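Sortase family protein (Streptococcus agalactiae, PDB 3O0P) is a pilus-related class C sortase that probably joins pilin subunits covalently by transpeptidation during pilus assembly. Local coordinates at residues Ser129-Leu134 with Ala176-Cys181; Gln152-Lys157 with Leu192-Arg197. All coordinates share one frame; numbering follows the deposited sequence. Where two conformers were deposited one is given.

Contact 1 of 2, residues Ser129-Leu134 with Ala176-Cys181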
loop_
_atom_site.group_PDB
_atom_site.type_symbol
_atom_site.label_atom_id
_atom_site.label_comp_id
_atom_site.label_asym_id
_atom_site.label_seq_id
_atom_site.Cartn_x
_atom_site.Cartn_y
_atom_site.Cartn_z
ATOM N N SER A 129 -2.286 -7.987 11.220
ATOM C CA SER A 129 -3.145 -8.820 12.055
ATOM C C SER A 129 -4.253 -8.028 12.728
ATOM O O SER A 129 -5.330 -8.574 12.984
ATOM C CB SER A 129 -2.320 -9.535 13.149
ATOM O OG SER A 129 -1.364 -10.397 12.573
ATOM N N ASN A 130 -3.985 -6.768 13.055
ATOM C CA ASN A 130 -4.961 -5.955 13.760
ATOM C C ASN A 130 -5.586 -4.865 12.912
ATOM O O ASN A 130 -6.173 -3.939 13.435
ATOM C CB ASN A 130 -4.339 -5.373 15.021
ATOM C CG ASN A 130 -4.158 -6.423 16.084
ATOM O OD1 ASN A 130 -5.111 -7.095 16.449
ATOM N ND2 ASN A 130 -2.932 -6.596 16.554
ATOM N N LEU A 131 -5.517 -5.006 11.595
ATOM C CA LEU A 131 -6.112 -4.017 10.683
ATOM C C LEU A 131 -7.609 -3.828 10.922
ATOM O O LEU A 131 -8.161 -2.747 10.715
ATOM C CB LEU A 131 -5.858 -4.411 9.221
ATOM C CG LEU A 131 -6.073 -3.293 8.210
ATOM C CD1 LEU A 131 -4.905 -2.330 8.365
ATOM C CD2 LEU A 131 -6.145 -3.789 6.779
ATOM N N LYS A 132 -8.272 -4.869 11.403
ATOM C CA LYS A 132 -9.710 -4.780 11.621
ATOM C C LYS A 132 -10.091 -3.888 12.800
ATOM O O LYS A 132 -11.262 -3.604 13.002
ATOM C CB LYS A 132 -10.315 -6.174 11.819
ATOM N N LYS A 133 -9.113 -3.440 13.571
ATOM C CA LYS A 133 -9.383 -2.475 14.628
ATOM C C LYS A 133 -9.564 -1.049 14.089
ATOM O O LYS A 133 -10.054 -0.178 14.796
ATOM C CB LYS A 133 -8.280 -2.527 15.694
ATOM C CG LYS A 133 -8.214 -3.862 16.410
ATOM C CD LYS A 133 -7.294 -3.826 17.609
ATOM C CE LYS A 133 -7.280 -5.153 18.352
ATOM N NZ LYS A 133 -8.639 -5.548 18.810
ATOM N N LEU A 134 -9.182 -0.804 12.839
ATOM C CA LEU A 134 -9.346 0.532 12.281
ATOM C C LEU A 134 -10.805 0.899 12.085
ATOM O O LEU A 134 -11.626 0.069 11.720
ATOM C CB LEU A 134 -8.611 0.663 10.946
ATOM C CG LEU A 134 -7.090 0.831 11.032
ATOM C CD1 LEU A 134 -6.484 0.716 9.659
ATOM C CD2 LEU A 134 -6.682 2.151 11.658
ATOM N N ALA A 176 -6.298 5.786 -0.632
ATOM C CA ALA A 176 -5.382 4.702 -0.335
ATOM C C ALA A 176 -6.167 3.635 0.397
ATOM O O ALA A 176 -6.932 3.960 1.290
ATOM C CB ALA A 176 -4.222 5.188 0.531
ATOM N N THR A 177 -5.947 2.379 0.054
ATOM C CA THR A 177 -6.575 1.274 0.751
ATOM C C THR A 177 -5.520 0.359 1.333
ATOM O O THR A 177 -4.532 0.033 0.669
ATOM C CB THR A 177 -7.503 0.493 -0.188
ATOM O OG1 THR A 177 -8.593 1.340 -0.551
ATOM C CG2 THR A 177 -8.066 -0.744 0.466
ATOM N N LEU A 178 -5.748 -0.036 2.582
ATOM C CA LEU A 178 -4.980 -1.077 3.247
ATOM C C LEU A 178 -5.755 -2.382 3.139
ATOM O O LEU A 178 -6.926 -2.451 3.478
ATOM C CB LEU A 178 -4.745 -0.709 4.710
ATOM C CG LEU A 178 -4.071 0.656 4.934
ATOM C CD1 LEU A 178 -3.812 0.878 6.385
ATOM C CD2 LEU A 178 -2.791 0.817 4.120
ATOM N N LEU A 179 -5.081 -3.402 2.611
ATOM C CA LEU A 179 -5.680 -4.665 2.215
ATOM C C LEU A 179 -5.089 -5.829 2.990
ATOM O O LEU A 179 -3.868 -5.946 3.093
ATOM C CB LEU A 179 -5.432 -4.887 0.713
ATOM C CG LEU A 179 -5.780 -6.247 0.115
ATOM C CD1 LEU A 179 -7.253 -6.454 0.148
ATOM C CD2 LEU A 179 -5.224 -6.361 -1.312
ATOM N N THR A 180 -5.939 -6.673 3.559
ATOM C CA THR A 180 -5.445 -7.898 4.154
ATOM C C THR A 180 -6.475 -9.017 3.996
ATOM O O THR A 180 -7.537 -8.799 3.415
ATOM C CB THR A 180 -5.022 -7.703 5.618
ATOM O OG1 THR A 180 -4.227 -8.821 6.030
ATOM C CG2 THR A 180 -6.209 -7.564 6.559
ATOM N N CYS A 181 -6.145 -10.209 4.484
ATOM C CA CYS A 181 -7.058 -11.356 4.476
ATOM C C CYS A 181 -7.910 -11.455 5.710
ATOM O O CYS A 181 -7.492 -11.047 6.789
ATOM C CB CYS A 181 -6.276 -12.642 4.428
ATOM S SG CYS A 181 -5.505 -12.837 2.910
#
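Leu-131 dips from a short 3-10 turn onto the strand 176-181 and meets two of its residues, Leu-178 and Thr-180, through the two arms of its isobutyl group. With CG anti to the backbone N (chi1 -164°), the fork reaches the strand: CD1 packs against Leu-178 CD1 at 3.9 Å, while CD2 lies 3.8 Å from Thr-180 CG2. Leu-178 CB sits about equally far from both arms, and Leu-131 CD2 also rests 3.6 Å from Leu-178 O. Leu-134, one turn later, adds a looser touch, its CD1 4.2 Å from Leu-178 CD1. A branched leucine suits this buried place because it can cover two alternate residues of a strand at once. The strand carries the Thr-Leu-Leu-Thr-Cys sequence of the sortase beta-barrel, whose closing cysteine, here Cys-181, is the nucleophile in relatives. Polar contacts shape each side separately. In the loop, Leu-134 N bonds back to Leu-131 O at 3.1 Å, which brings both leucines onto the strand. Thr-180 divides its two branches: OG1, anti to the backbone N, bonds to Ala-118 O, leaving the methyl to face Leu-131. Ile-73 and Val-75 of strand 71-75 also pack on Leu-178.

Contact 2 of 2, residues Gln152-Lys157 with Leu192-Arg197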
loop_
_atom_site.group_PDB
_atom_site.type_symbol
_atom_site.label_atom_id
_atom_site.label_comp_id
_atom_site.label_asym_id
_atom_site.label_seq_id
_atom_site.Cartn_x
_atom_site.Cartn_y
_atom_site.Cartn_z
ATOM N N GLN A 152 -7.269 9.456 5.775
ATOM C CA GLN A 152 -8.226 9.283 6.859
ATOM C C GLN A 152 -9.291 8.282 6.449
ATOM O O GLN A 152 -9.934 8.444 5.411
ATOM C CB GLN A 152 -8.876 10.614 7.195
ATOM C CG GLN A 152 -9.921 10.516 8.305
ATOM C CD GLN A 152 -10.423 11.876 8.709
ATOM O OE1 GLN A 152 -9.652 12.807 8.827
ATOM N NE2 GLN A 152 -11.722 11.997 8.899
ATOM N N VAL A 153 -9.426 7.226 7.239
ATOM C CA VAL A 153 -10.312 6.118 6.914
ATOM C C VAL A 153 -11.738 6.621 6.724
ATOM O O VAL A 153 -12.278 7.321 7.588
ATOM C CB VAL A 153 -10.261 5.051 8.020
ATOM C CG1 VAL A 153 -11.270 3.939 7.748
ATOM C CG2 VAL A 153 -8.857 4.478 8.119
ATOM N N ASP A 154 -12.357 6.220 5.618
ATOM C CA ASP A 154 -13.733 6.606 5.319
ATOM C C ASP A 154 -14.609 5.456 4.807
ATOM O O ASP A 154 -15.773 5.673 4.535
ATOM C CB ASP A 154 -13.783 7.775 4.313
ATOM C CG ASP A 154 -13.333 7.400 2.902
ATOM O OD1 ASP A 154 -13.238 6.208 2.573
ATOM O OD2 ASP A 154 -13.107 8.357 2.104
ATOM N N GLN A 155 -14.078 4.242 4.714
ATOM C CA GLN A 155 -14.862 3.102 4.265
ATOM C C GLN A 155 -14.137 1.831 4.651
ATOM O O GLN A 155 -12.947 1.736 4.456
ATOM C CB GLN A 155 -15.030 3.156 2.753
ATOM C CG GLN A 155 -15.893 2.029 2.179
ATOM C CD GLN A 155 -16.070 2.146 0.679
ATOM O OE1 GLN A 155 -16.986 2.794 0.207
ATOM N NE2 GLN A 155 -15.182 1.536 -0.069
ATOM N N ILE A 156 -14.855 0.864 5.199
ATOM C CA ILE A 156 -14.291 -0.421 5.520
ATOM C C ILE A 156 -15.217 -1.474 4.945
ATOM O O ILE A 156 -16.412 -1.480 5.243
ATOM C CB ILE A 156 -14.164 -0.592 7.038
ATOM C CG1 ILE A 156 -13.258 0.522 7.585
ATOM C CG2 ILE A 156 -13.618 -1.960 7.357
ATOM C CD1 ILE A 156 -13.193 0.616 9.066
ATOM N N LYS A 157 -14.670 -2.318 4.074
ATOM C CA LYS A 157 -15.457 -3.324 3.373
ATOM C C LYS A 157 -14.767 -4.665 3.414
ATOM O O LYS A 157 -13.549 -4.741 3.367
ATOM C CB LYS A 157 -15.695 -2.942 1.913
ATOM C CG LYS A 157 -16.577 -1.735 1.748
ATOM C CD LYS A 157 -16.815 -1.387 0.289
ATOM C CE LYS A 157 -17.904 -2.243 -0.318
ATOM N NZ LYS A 157 -18.274 -1.772 -1.673
ATOM N N LEU A 192 -10.737 -4.456 3.273
ATOM C CA LEU A 192 -10.293 -3.256 2.578
ATOM C C LEU A 192 -10.626 -2.030 3.425
ATOM O O LEU A 192 -11.791 -1.684 3.589
ATOM C CB LEU A 192 -10.995 -3.121 1.216
ATOM C CG LEU A 192 -10.567 -4.053 0.078
ATOM C CD1 LEU A 192 -10.667 -5.517 0.425
ATOM C CD2 LEU A 192 -11.403 -3.770 -1.174
ATOM N N VAL A 193 -9.600 -1.392 3.977
ATOM C CA VAL A 193 -9.743 -0.173 4.758
ATOM C C VAL A 193 -9.286 0.995 3.894
ATOM O O VAL A 193 -8.099 1.161 3.660
ATOM C CB VAL A 193 -8.909 -0.272 6.054
ATOM C CG1 VAL A 193 -9.047 0.998 6.855
ATOM C CG2 VAL A 193 -9.355 -1.485 6.903
ATOM N N ARG A 194 -10.235 1.804 3.427
ATOM C CA ARG A 194 -9.964 2.909 2.541
ATOM C C ARG A 194 -9.944 4.223 3.301
ATOM O O ARG A 194 -10.786 4.467 4.170
ATOM C CB ARG A 194 -11.035 2.977 1.452
ATOM C CG ARG A 194 -10.720 3.995 0.364
ATOM C CD ARG A 194 -11.859 4.159 -0.630
ATOM N NE ARG A 194 -12.954 4.881 -0.012
ATOM C CZ ARG A 194 -14.114 5.130 -0.603
ATOM N NH1 ARG A 194 -14.336 4.632 -1.802
ATOM N NH2 ARG A 194 -15.051 5.838 0.025
ATOM N N GLY A 195 -8.969 5.061 2.974
ATOM C CA GLY A 195 -8.935 6.427 3.462
ATOM C C GLY A 195 -8.759 7.420 2.326
ATOM O O GLY A 195 -8.267 7.075 1.263
ATOM N N HIS A 196 -9.175 8.656 2.558
ATOM C CA HIS A 196 -8.977 9.738 1.593
ATOM C C HIS A 196 -7.900 10.683 2.057
ATOM O O HIS A 196 -7.619 10.795 3.251
ATOM C CB HIS A 196 -10.275 10.515 1.330
ATOM C CG HIS A 196 -10.874 11.145 2.544
ATOM N ND1 HIS A 196 -11.920 10.584 3.248
ATOM C CD2 HIS A 196 -10.567 12.299 3.184
ATOM C CE1 HIS A 196 -12.249 11.382 4.248
ATOM N NE2 HIS A 196 -11.431 12.418 4.248
ATOM N N ARG A 197 -7.274 11.332 1.096
ATOM C CA ARG A 197 -6.144 12.186 1.376
ATOM C C ARG A 197 -6.538 13.334 2.310
ATOM O O ARG A 197 -7.530 14.021 2.089
ATOM C CB ARG A 197 -5.633 12.744 0.059
ATOM C CG ARG A 197 -4.369 13.582 0.158
ATOM C CD ARG A 197 -3.120 12.740 0.311
ATOM N NE ARG A 197 -1.974 13.616 0.406
ATOM C CZ ARG A 197 -1.282 14.079 -0.629
ATOM N NH1 ARG A 197 -1.602 13.708 -1.857
ATOM N NH2 ARG A 197 -0.272 14.927 -0.434
HETATM O O HOH W 1 -13.091 -0.110 1.166
#
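Asp-154 holds two basic side chains of strand 192-197 with one carboxylate. Asp-154 OD1 takes both NE (2.9 Å) and NH2 (3.1 Å) of Arg-194 in a side-on salt bridge; the NE bond uses the syn lone pair, whereas NH2 comes from above the carboxylate plane, which stands 76° to the guanidinium. Asp-154 OD2 accepts from His-196 ND1 at 2.8 Å on its anti side but well out of the carboxylate plane, with the oxygen near the ring plane. An acid is apt here, since each oxygen meets its own partner, and the two basic neighbours would favour its charged form. Gln-155 lays its amide over a face of the guanidinium, the planes 26° apart and Gln-155 NE2 3.6 Å from Arg-194 NH1; Tyr-175 adds a cation-pi contact. Strands 152-157 and 192-197 are antiparallel neighbours in the sortase beta-barrel, interrupted by a classic beta bulge in which Asp-154 and Gln-155 both face Arg-194: Asp-154 N bonds to Arg-194 O at 2.8 Å, and Gln-155 N reaches the same oxygen weakly. Beside it, the CA atoms of Val-153 and Gly-195 come within 3.7 Å, suiting a residue without a side chain. Beyond the bulge the ladder resumes through Lys-157 and Leu-192. Val-153 CG2 meets Val-193 CG1 at 3.7 Å on the face carrying Ile-156 and Val-193. A water links Gln-155 NE2 to Leu-192 O.

How the contacts relate
The centres of the two contacts lie about 10 Å apart, and strands 174-182 and 189-198, adjacent in the sheet, join them. Leu-178 N of contact 1 lies 2.8 Å from Val-193 O of contact 2, and Ala-176 O lies 2.9 Å from Gly-195 N, both probable hydrogen bonds. Packing runs across too: the Leu-134 side chain touches Val-193, and Leu-134 O lies 3.1 Å from Ile-156 CD1. Leu-178, Val-193 and Ile-156 thus belong to one packed region beneath the loop 129-134, whereas Thr-177 OG1 meets Arg-194 CG at 3.5 Å. Contact 1 includes the strand ending near Cys-181, probably the active-site nucleophile by family resemblance; contact 2 adds the next strand, 189-198, and, beyond it, 148-159.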